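Local coordinates for N-carbamoylsarcosine amidase related protein (Thermoplasma acidophilum, PDB 3EEF) that binds zinc and is probably an amide-cleaving hydrolase of the isochorismatase family, consistent with N-carbamoylsarcosine amidase activity, at residues V45-D50 with A83-L88. Residues are numbered along the deposited sequence; the frame is centred on the assembly and turned at random.
With ZN (zinc ion), chain C.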
ATOM      1  N   VAL A  45      -3.822 -21.874   4.909  1.00 45.45           N
ATOM      2  CA  VAL A  45      -5.241 -21.525   4.883  1.00 44.26           C
ATOM      3  C   VAL A  45      -5.395 -20.226   5.645  1.00 43.30           C
ATOM      4  O   VAL A  45      -4.955 -20.125   6.791  1.00 43.57           O
ATOM      5  CB  VAL A  45      -6.068 -22.589   5.550  1.00 45.99           C
ATOM      6  CG1 VAL A  45      -7.513 -22.074   5.789  1.00 42.16           C
ATOM      7  CG2 VAL A  45      -6.035 -23.884   4.702  1.00 43.12           C
ATOM      8  N   VAL A  46      -5.991 -19.227   4.996  1.00 41.39           N
ATOM      9  CA  VAL A  46      -6.137 -17.906   5.569  1.00 39.21           C
ATOM     10  C   VAL A  46      -7.586 -17.425   5.521  1.00 40.17           C
ATOM     11  O   VAL A  46      -8.153 -17.268   4.453  1.00 35.68           O
ATOM     12  CB  VAL A  46      -5.274 -16.887   4.788  1.00 40.29           C
ATOM     13  CG1 VAL A  46      -5.406 -15.497   5.425  1.00 33.54           C
ATOM     14  CG2 VAL A  46      -3.800 -17.366   4.715  1.00 35.02           C
ATOM     15  N   TYR A  47      -8.161 -17.175   6.685  1.00 41.41           N
ATOM     16  CA  TYR A  47      -9.484 -16.620   6.771  1.00 41.95           C
ATOM     17  C   TYR A  47      -9.345 -15.117   6.814  1.00 40.52           C
ATOM     18  O   TYR A  47      -8.572 -14.591   7.603  1.00 39.78           O
ATOM     19  CB  TYR A  47     -10.207 -17.100   8.037  1.00 43.54           C
ATOM     20  CG  TYR A  47     -10.511 -18.596   8.105  1.00 45.51           C
ATOM     21  CD1 TYR A  47     -11.792 -19.084   7.846  1.00 43.99           C
ATOM     22  CD2 TYR A  47      -9.526 -19.511   8.450  1.00 44.70           C
ATOM     23  CE1 TYR A  47     -12.068 -20.445   7.934  1.00 45.46           C
ATOM     24  CE2 TYR A  47      -9.797 -20.878   8.525  1.00 46.74           C
ATOM     25  CZ  TYR A  47     -11.064 -21.338   8.271  1.00 46.12           C
ATOM     26  OH  TYR A  47     -11.321 -22.695   8.365  1.00 50.04           O
ATOM     27  N   VAL A  48     -10.110 -14.434   5.960  1.00 40.32           N
ATOM     28  CA  VAL A  48     -10.164 -12.989   5.946  1.00 39.60           C
ATOM     29  C   VAL A  48     -11.635 -12.574   6.199  1.00 39.05           C
ATOM     30  O   VAL A  48     -12.478 -12.796   5.359  1.00 41.13           O
ATOM     31  CB  VAL A  48      -9.579 -12.397   4.623  1.00 39.39           C
ATOM     32  CG1 VAL A  48      -8.105 -12.611   4.540  1.00 36.17           C
ATOM     33  CG2 VAL A  48     -10.180 -13.057   3.417  1.00 43.30           C
ATOM     34  N   ASN A  49     -11.904 -11.961   7.357  1.00 37.68           N
ATOM     35  CA  ASN A  49     -13.258 -11.657   7.844  1.00 38.35           C
ATOM     36  C   ASN A  49     -13.477 -10.201   8.150  1.00 39.81           C
ATOM     37  O   ASN A  49     -12.696  -9.577   8.882  1.00 39.35           O
ATOM     38  CB  ASN A  49     -13.498 -12.417   9.134  1.00 37.49           C
ATOM     39  CG  ASN A  49     -13.143 -13.856   9.002  1.00 38.63           C
ATOM     40  OD1 ASN A  49     -13.608 -14.520   8.077  1.00 41.37           O
ATOM     41  ND2 ASN A  49     -12.291 -14.351   9.886  1.00 42.69           N
ATOM     42  N   ASP A  50     -14.539  -9.642   7.595  1.00 41.98           N
ATOM     43  CA  ASP A  50     -14.993  -8.328   8.026  1.00 43.59           C
ATOM     44  C   ASP A  50     -14.997  -8.228   9.547  1.00 41.64           C
ATOM     45  O   ASP A  50     -15.445  -9.144  10.239  1.00 43.93           O
ATOM     46  CB  ASP A  50     -16.376  -8.014   7.461  1.00 45.47           C
ATOM     47  CG  ASP A  50     -16.316  -7.409   6.051  1.00 49.59           C
ATOM     48  OD1 ASP A  50     -15.195  -7.146   5.542  1.00 52.76           O
ATOM     49  OD2 ASP A  50     -17.394  -7.139   5.476  1.00 59.66           O
ATOM     50  N   ALA A  83      -5.656 -24.824  14.528  1.00 63.34           N
ATOM     51  CA  ALA A  83      -4.273 -24.442  14.770  1.00 61.73           C
ATOM     52  C   ALA A  83      -3.519 -24.479  13.445  1.00 58.89           C
ATOM     53  O   ALA A  83      -3.581 -25.474  12.702  1.00 57.80           O
ATOM     54  CB  ALA A  83      -3.629 -25.417  15.775  1.00 62.41           C
ATOM     55  N   GLY A  84      -2.821 -23.391  13.143  1.00 56.91           N
ATOM     56  CA  GLY A  84      -2.032 -23.292  11.896  1.00 55.12           C
ATOM     57  C   GLY A  84      -2.687 -22.437  10.821  1.00 51.14           C
ATOM     58  O   GLY A  84      -1.993 -21.775  10.032  1.00 51.79           O
ATOM     59  N   ASP A  85      -4.016 -22.479  10.770  1.00 47.14           N
ATOM     60  CA  ASP A  85      -4.784 -21.569   9.917  1.00 44.57           C
ATOM     61  C   ASP A  85      -4.562 -20.141  10.359  1.00 44.51           C
ATOM     62  O   ASP A  85      -4.517 -19.872  11.546  1.00 46.53           O
ATOM     63  CB  ASP A  85      -6.261 -21.827  10.051  1.00 44.03           C
ATOM     64  CG  ASP A  85      -6.670 -23.197   9.590  1.00 44.94           C
ATOM     65  OD1 ASP A  85      -5.859 -23.928   8.997  1.00 47.18           O
ATOM     66  OD2 ASP A  85      -7.853 -23.508   9.777  1.00 52.30           O
ATOM     67  N   TYR A  86      -4.470 -19.221   9.408  1.00 43.13           N
ATOM     68  CA  TYR A  86      -4.407 -17.798   9.715  1.00 41.96           C
ATOM     69  C   TYR A  86      -5.831 -17.145   9.761  1.00 42.06           C
ATOM     70  O   TYR A  86      -6.692 -17.487   8.951  1.00 41.85           O
ATOM     71  CB  TYR A  86      -3.506 -17.135   8.686  1.00 43.15           C
ATOM     72  CG  TYR A  86      -2.060 -17.628   8.720  1.00 41.39           C
ATOM     73  CD1 TYR A  86      -1.107 -16.919   9.405  1.00 42.44           C
ATOM     74  CD2 TYR A  86      -1.662 -18.802   8.065  1.00 45.05           C
ATOM     75  CE1 TYR A  86       0.209 -17.313   9.432  1.00 43.25           C
ATOM     76  CE2 TYR A  86      -0.335 -19.225   8.089  1.00 36.98           C
ATOM     77  CZ  TYR A  86       0.598 -18.454   8.774  1.00 49.02           C
ATOM     78  OH  TYR A  86       1.924 -18.794   8.874  1.00 44.10           O
ATOM     79  N   VAL A  87      -6.090 -16.266  10.739  1.00 40.14           N
ATOM     80  CA  VAL A  87      -7.374 -15.551  10.824  1.00 41.23           C
ATOM     81  C   VAL A  87      -7.095 -14.034  10.862  1.00 42.91           C
ATOM     82  O   VAL A  87      -6.448 -13.534  11.797  1.00 40.27           O
ATOM     83  CB  VAL A  87      -8.212 -15.969  12.036  1.00 43.04           C
ATOM     84  CG1 VAL A  87      -9.594 -15.255  12.026  1.00 42.26           C
ATOM     85  CG2 VAL A  87      -8.369 -17.494  12.098  1.00 36.78           C
ATOM     86  N   LEU A  88      -7.566 -13.337   9.820  1.00 41.18           N
ATOM     87  CA  LEU A  88      -7.294 -11.930   9.603  1.00 40.62           C
ATOM     88  C   LEU A  88      -8.613 -11.147   9.717  1.00 42.83           C
ATOM     89  O   LEU A  88      -9.703 -11.624   9.275  1.00 40.89           O
ATOM     90  CB  LEU A  88      -6.671 -11.691   8.215  1.00 40.46           C
ATOM     91  CG  LEU A  88      -5.162 -11.828   7.977  1.00 44.36           C
ATOM     92  CD1 LEU A  88      -4.587 -13.032   8.716  1.00 42.68           C
ATOM     93  CD2 LEU A  88      -4.812 -11.890   6.475  1.00 35.67           C
TER
HETATM   94 ZN    ZN C 183     -18.144  -5.325   4.975  0.50 44.33          ZN
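Leu88 sets its CD2 methyl into the hollow between two valines of the neighbouring strand, 3.8 Å from Val46 CG1 and 3.9 Å from Val48 CG1. A branched leucine suits this place because one methyl can touch both knobs, while the beta-branched valines suit extended strand. Helix 101-107 packs over this apolar face, and Tyr86, whose CB lies against Val46 CG2, turns its ring edge-to-face with Tyr53 of a second subunit. On the other face, Tyr47 CG stands anti to its carbonyl carbon (chi1 -65°); the ring packs on Ile35 and Arg39 of helix 22-40, with CE2 3.5 Å from Asp85 OD2. This carboxylate oxygen also accepts from Ser82 N and pairs with Arg39. An alanine in place of Tyr47 would probably leave a gap between Asp85 and that helix. Further along, Val87 CG1 makes a van der Waals touch with Asn49 ND2. Tyr47 bonds through both its N and its O to the partner strand, its N 2.7 Å from Tyr86 O. Asp50 OD2 binds the zinc ion, whose site His52, Glu58 and His65 complete. Strands 45-50 and 86-90, joined through helix 59-62, form a parallel beta-alpha-beta unit of the isochorismatase domain, with zinc at the C-terminal end of strand 45-50.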